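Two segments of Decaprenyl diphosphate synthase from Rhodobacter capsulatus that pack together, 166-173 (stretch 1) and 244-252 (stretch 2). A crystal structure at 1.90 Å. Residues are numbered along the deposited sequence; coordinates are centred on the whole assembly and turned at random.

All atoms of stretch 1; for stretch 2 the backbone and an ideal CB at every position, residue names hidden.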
ATOM      1  N   ALA B 166     -17.542  -3.463  24.501  1.00 39.61           N
ATOM      2  CA  ALA B 166     -16.583  -4.330  25.157  1.00 39.61           C
ATOM      3  C   ALA B 166     -15.137  -3.861  25.008  1.00 39.26           C
ATOM      4  O   ALA B 166     -14.261  -4.331  25.743  1.00 40.64           O
ATOM      5  CB  ALA B 166     -16.716  -5.814  24.594  1.00 40.93           C
ATOM      6  N   THR B 167     -14.866  -2.955  24.079  1.00 39.28           N
ATOM      7  CA  THR B 167     -13.503  -2.391  23.926  1.00 37.69           C
ATOM      8  C   THR B 167     -12.928  -1.843  25.250  1.00 38.21           C
ATOM      9  O   THR B 167     -13.506  -0.983  25.918  1.00 36.65           O
ATOM     10  CB  THR B 167     -13.470  -1.302  22.860  1.00 37.88           C
ATOM     11  OG1 THR B 167     -13.993  -1.802  21.639  1.00 36.18           O
ATOM     12  CG2 THR B 167     -12.028  -0.761  22.586  1.00 35.90           C
ATOM     13  N   THR B 168     -11.762  -2.337  25.598  1.00 38.80           N
ATOM     14  CA  THR B 168     -11.080  -2.019  26.847  1.00 38.34           C
ATOM     15  C   THR B 168     -10.020  -0.970  26.592  1.00 37.78           C
ATOM     16  O   THR B 168      -9.636  -0.745  25.444  1.00 37.75           O
ATOM     17  CB  THR B 168     -10.351  -3.263  27.333  1.00 38.77           C
ATOM     18  OG1 THR B 168      -9.435  -3.677  26.298  1.00 38.76           O
ATOM     19  CG2 THR B 168     -11.353  -4.361  27.645  1.00 41.72           C
ATOM     20  N   GLU B 169      -9.503  -0.379  27.663  1.00 37.85           N
ATOM     21  CA  GLU B 169      -8.356   0.552  27.544  1.00 39.20           C
ATOM     22  C   GLU B 169      -7.132  -0.115  26.881  1.00 39.14           C
ATOM     23  O   GLU B 169      -6.416   0.516  26.129  1.00 37.27           O
ATOM     24  CB  GLU B 169      -7.980   1.121  28.920  1.00 39.62           C
ATOM     25  CG  GLU B 169      -9.085   2.023  29.539  1.00 41.78           C
ATOM     26  CD  GLU B 169      -8.619   2.877  30.733  1.00 43.66           C
ATOM     27  OE1 GLU B 169      -7.424   3.185  30.834  1.00 44.84           O
ATOM     28  OE2 GLU B 169      -9.466   3.280  31.557  1.00 45.70           O
ATOM     29  N   ASP B 170      -6.904  -1.393  27.163  1.00 40.04           N
ATOM     30  CA  ASP B 170      -5.794  -2.135  26.576  1.00 40.83           C
ATOM     31  C   ASP B 170      -5.960  -2.212  25.059  1.00 40.66           C
ATOM     32  O   ASP B 170      -5.014  -1.955  24.319  1.00 39.28           O
ATOM     33  CB  ASP B 170      -5.692  -3.549  27.190  1.00 43.41           C
ATOM     34  CG  ASP B 170      -5.092  -3.546  28.644  1.00 48.21           C
ATOM     35  OD1 ASP B 170      -4.760  -2.467  29.202  1.00 53.60           O
ATOM     36  OD2 ASP B 170      -4.982  -4.631  29.252  1.00 55.75           O
ATOM     37  N   ILE B 171      -7.177  -2.493  24.591  1.00 39.35           N
ATOM     38  CA  ILE B 171      -7.451  -2.528  23.146  1.00 38.75           C
ATOM     39  C   ILE B 171      -7.254  -1.179  22.524  1.00 38.47           C
ATOM     40  O   ILE B 171      -6.665  -1.067  21.432  1.00 38.25           O
ATOM     41  CB  ILE B 171      -8.849  -3.123  22.835  1.00 39.42           C
ATOM     42  CG1 ILE B 171      -8.826  -4.594  23.228  1.00 40.77           C
ATOM     43  CG2 ILE B 171      -9.255  -2.912  21.349  1.00 38.87           C
ATOM     44  CD1 ILE B 171     -10.180  -5.299  23.289  1.00 44.19           C
ATOM     45  N   TYR B 172      -7.740  -0.133  23.209  1.00 36.94           N
ATOM     46  CA  TYR B 172      -7.590   1.218  22.717  1.00 36.27           C
ATOM     47  C   TYR B 172      -6.110   1.573  22.554  1.00 35.28           C
ATOM     48  O   TYR B 172      -5.756   2.203  21.564  1.00 35.13           O
ATOM     49  CB  TYR B 172      -8.309   2.230  23.623  1.00 35.78           C
ATOM     50  CG  TYR B 172      -7.944   3.695  23.391  1.00 36.64           C
ATOM     51  CD1 TYR B 172      -8.437   4.380  22.321  1.00 35.04           C
ATOM     52  CD2 TYR B 172      -7.084   4.364  24.262  1.00 37.75           C
ATOM     53  CE1 TYR B 172      -8.117   5.694  22.101  1.00 36.16           C
ATOM     54  CE2 TYR B 172      -6.761   5.726  24.064  1.00 39.74           C
ATOM     55  CZ  TYR B 172      -7.258   6.366  22.977  1.00 37.57           C
ATOM     56  OH  TYR B 172      -6.943   7.717  22.736  1.00 41.39           O
ATOM     57  N   LEU B 173      -5.293   1.225  23.551  1.00 35.30           N
ATOM     58  CA  LEU B 173      -3.851   1.486  23.511  1.00 36.84           C
ATOM     59  C   LEU B 173      -3.200   0.751  22.314  1.00 36.34           C
ATOM     60  O   LEU B 173      -2.354   1.290  21.643  1.00 36.79           O
ATOM     61  CB  LEU B 173      -3.175   1.071  24.814  1.00 36.99           C
ATOM     62  CG  LEU B 173      -1.665   1.297  24.779  1.00 40.63           C
ATOM     63  CD1 LEU B 173      -1.336   2.803  24.499  1.00 45.50           C
ATOM     64  CD2 LEU B 173      -1.003   0.820  26.075  1.00 45.08           C
ATOM     65  N   UNK B 244     -16.430   5.554  17.385  1.00 40.10           N
ATOM     66  CA  UNK B 244     -15.142   5.015  17.817  1.00 39.88           C
ATOM     67  C   UNK B 244     -15.085   4.864  19.329  1.00 38.38           C
ATOM     68  O   UNK B 244     -15.607   5.691  20.057  1.00 38.38           O
ATOM     69  CB  UNK B 244     -14.000   5.914  17.339  1.00 39.88           C
ATOM     70  N   UNK B 245     -14.470   3.780  19.797  1.00 37.96           N
ATOM     71  CA  UNK B 245     -14.252   3.583  21.231  1.00 37.37           C
ATOM     72  C   UNK B 245     -12.875   4.150  21.579  1.00 37.52           C
ATOM     73  O   UNK B 245     -11.845   3.458  21.411  1.00 38.29           O
ATOM     74  CB  UNK B 245     -14.356   2.106  21.615  1.00 37.37           C
ATOM     75  N   UNK B 246     -12.875   5.436  21.984  1.00 36.01           N
ATOM     76  CA  UNK B 246     -11.660   6.108  22.456  1.00 35.10           C
ATOM     77  C   UNK B 246     -11.706   6.260  23.967  1.00 34.23           C
ATOM     78  O   UNK B 246     -12.783   6.162  24.559  1.00 32.63           O
ATOM     79  CB  UNK B 246     -11.497   7.475  21.789  1.00 35.10           C
ATOM     80  N   UNK B 247     -10.565   6.565  24.567  1.00 34.04           N
ATOM     81  CA  UNK B 247     -10.433   6.615  26.020  1.00 33.49           C
ATOM     82  C   UNK B 247     -11.600   7.310  26.771  1.00 32.88           C
ATOM     83  O   UNK B 247     -12.099   6.740  27.734  1.00 33.51           O
ATOM     84  CB  UNK B 247      -9.126   7.333  26.361  1.00 33.49           C
ATOM     85  N   UNK B 248     -12.013   8.528  26.362  1.00 33.40           N
ATOM     86  CA  UNK B 248     -13.019   9.235  27.184  1.00 33.36           C
ATOM     87  C   UNK B 248     -14.363   8.494  27.156  1.00 32.80           C
ATOM     88  O   UNK B 248     -15.129   8.533  28.106  1.00 32.05           O
ATOM     89  CB  UNK B 248     -13.204  10.670  26.687  1.00 33.36           C
ATOM     90  N   UNK B 249     -14.647   7.802  26.051  1.00 32.80           N
ATOM     91  CA  UNK B 249     -15.849   6.967  25.988  1.00 32.23           C
ATOM     92  C   UNK B 249     -15.682   5.715  26.775  1.00 32.59           C
ATOM     93  O   UNK B 249     -16.543   5.375  27.561  1.00 31.14           O
ATOM     94  CB  UNK B 249     -16.200   6.618  24.540  1.00 32.23           C
ATOM     95  N   UNK B 250     -14.585   4.976  26.541  1.00 32.97           N
ATOM     96  CA  UNK B 250     -14.354   3.703  27.259  1.00 33.19           C
ATOM     97  C   UNK B 250     -14.460   3.895  28.793  1.00 33.76           C
ATOM     98  O   UNK B 250     -15.075   3.103  29.500  1.00 34.36           O
ATOM     99  CB  UNK B 250     -12.978   3.140  26.898  1.00 33.19           C
ATOM    100  N   UNK B 251     -13.808   4.934  29.289  1.00 32.96           N
ATOM    101  CA  UNK B 251     -13.816   5.207  30.735  1.00 32.68           C
ATOM    102  C   UNK B 251     -15.231   5.525  31.237  1.00 32.61           C
ATOM    103  O   UNK B 251     -15.594   5.116  32.311  1.00 32.88           O
ATOM    104  CB  UNK B 251     -12.876   6.370  31.058  1.00 32.68           C
ATOM    105  N   UNK B 252     -16.042   6.228  30.455  1.00 32.64           N
ATOM    106  CA  UNK B 252     -17.405   6.576  30.901  1.00 31.68           C
ATOM    107  C   UNK B 252     -18.282   5.302  30.851  1.00 31.55           C
ATOM    108  O   UNK B 252     -19.087   5.056  31.750  1.00 31.61           O
ATOM    109  CB  UNK B 252     -18.001   7.683  30.029  1.00 31.68           C
TER

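Two helices start here and run nearly antiparallel, at 170°, their axes 10.2 Å apart at closest; the question at each position of 244-252 is what stretch 1 asks of it.

Position 244 has nothing of stretch 1 within 5.5 Å of its ideal CB, so this contact sets no demand. It is Lys244, an extended chain that makes no contact across.

At 245 the CA-to-CB bond points toward stretch 1, and the ideal CB already lies 3.7 Å from Thr167 CB. An apolar side chain suits, provided it can turn aside from the threonine. Leu245 meets this with chi1 at -87°, its CB 3.7 Å from Thr167 CB, while its carbonyl O sits 3.6 Å from Tyr172 CD1.

Position 246 points sideways, with the ideal CB 3.8 Å from Tyr172 CE1. It immediately precedes the helix, where Ser, Thr, Asp or Asn would be the usual guesses. Thr246 is of that class, yet its side chain makes no capping bond; what the residue gives the contact is packing, its CA 3.6 Å and its CB 3.8 Å from Tyr172 CE1. Across the way Thr168 does cap, its OG1 accepting from Ile171 N at 3.1 Å.

The backbone at 247 lies over one face of the Tyr172 ring, and the ideal CB is 3.7 Å from Tyr172 CE2. Apolar chains fit, and a long, flexible one could extend toward the Glu169 carboxylate. Met247 does: its CB packs 3.6 Å from Tyr172 CE2, and its CE ends 4.0 Å from Glu169 OE1.

Positions 248 and 249 turn out of reach, so stretch 1 cannot choose between candidates. They are Pro248, which the first turn of a helix tolerates well, and Val249.

At 250 the CA-to-CB bond points toward stretch 1, into a hollow bounded by Thr167, Thr168, Glu169 and Tyr172. Its ideal CB is 4.3 Å from Thr167 O and 4.8 Å from Glu169 CG, leaving room for a medium-sized aliphatic chain such as Leu, Ile or Met. Ile250 fills it: CG2 lies 3.9 Å from Glu169 CG and 3.7 Å from Thr167 O, while CD1 reaches 3.4 Å from Tyr172 CB.

At 251 the CA-to-CB bond goes sideways, but Glu169 OE2 waits 4.6 Å from the ideal CB. That negative charge favours Lys or Arg, and a neutral donor could also serve. Lys251 takes the role, bending at chi4 (-66°) to bring NZ 2.8 Å from Glu169 OE2 in a hydrogen-bonded salt bridge.

Position 252 is out of reach, and Ala252 adds nothing across the interface.

Stretch 2 (244-252) KLTMPVIKA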
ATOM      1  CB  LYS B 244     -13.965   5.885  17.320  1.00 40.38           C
ATOM      2  CG  LYS B 244     -13.760   5.792  15.818  1.00 44.04           C
ATOM      3  CD  LYS B 244     -12.622   6.695  15.309  1.00 45.67           C
ATOM      4  CE  LYS B 244     -12.504   6.542  13.759  1.00 47.95           C
ATOM      5  NZ  LYS B 244     -11.399   7.384  13.187  1.00 48.93           N
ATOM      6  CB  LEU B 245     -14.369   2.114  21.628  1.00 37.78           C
ATOM      7  CG  LEU B 245     -15.807   1.686  21.955  1.00 38.10           C
ATOM      8  CD1 LEU B 245     -16.283   2.421  23.253  1.00 35.31           C
ATOM      9  CD2 LEU B 245     -16.774   1.949  20.792  1.00 36.61           C
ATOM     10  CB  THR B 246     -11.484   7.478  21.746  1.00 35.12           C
ATOM     11  OG1 THR B 246     -12.559   8.361  22.039  1.00 35.97           O
ATOM     12  CG2 THR B 246     -11.364   7.292  20.192  1.00 35.52           C
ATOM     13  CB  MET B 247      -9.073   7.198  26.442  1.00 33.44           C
ATOM     14  CG  MET B 247      -8.722   6.978  27.842  1.00 35.65           C
ATOM     15  SD  MET B 247      -6.987   7.511  28.319  1.00 32.51           S
ATOM     16  CE  MET B 247      -6.173   5.881  28.150  1.00 38.18           C
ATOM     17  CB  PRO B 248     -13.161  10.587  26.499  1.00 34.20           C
ATOM     18  CG  PRO B 248     -12.147  10.603  25.431  1.00 34.57           C
ATOM     19  CD  PRO B 248     -11.469   9.382  25.295  1.00 33.73           C
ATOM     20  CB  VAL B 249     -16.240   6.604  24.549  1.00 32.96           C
ATOM     21  CG1 VAL B 249     -17.523   5.707  24.514  1.00 32.53           C
ATOM     22  CG2 VAL B 249     -16.412   7.866  23.709  1.00 32.70           C
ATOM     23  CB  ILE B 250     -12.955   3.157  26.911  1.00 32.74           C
ATOM     24  CG1 ILE B 250     -12.910   2.739  25.452  1.00 32.85           C
ATOM     25  CG2 ILE B 250     -12.564   2.017  27.850  1.00 33.64           C
ATOM     26  CD1 ILE B 250     -11.424   2.600  24.918  1.00 34.54           C
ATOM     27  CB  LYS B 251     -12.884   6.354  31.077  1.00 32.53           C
ATOM     28  CG  LYS B 251     -11.411   5.988  31.042  1.00 33.08           C
ATOM     29  CD  LYS B 251     -10.545   7.158  31.481  1.00 36.57           C
ATOM     30  CE  LYS B 251      -9.033   6.842  31.457  1.00 37.51           C
ATOM     31  NZ  LYS B 251      -8.673   5.810  32.464  1.00 37.79           N
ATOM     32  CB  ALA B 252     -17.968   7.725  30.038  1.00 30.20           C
TER
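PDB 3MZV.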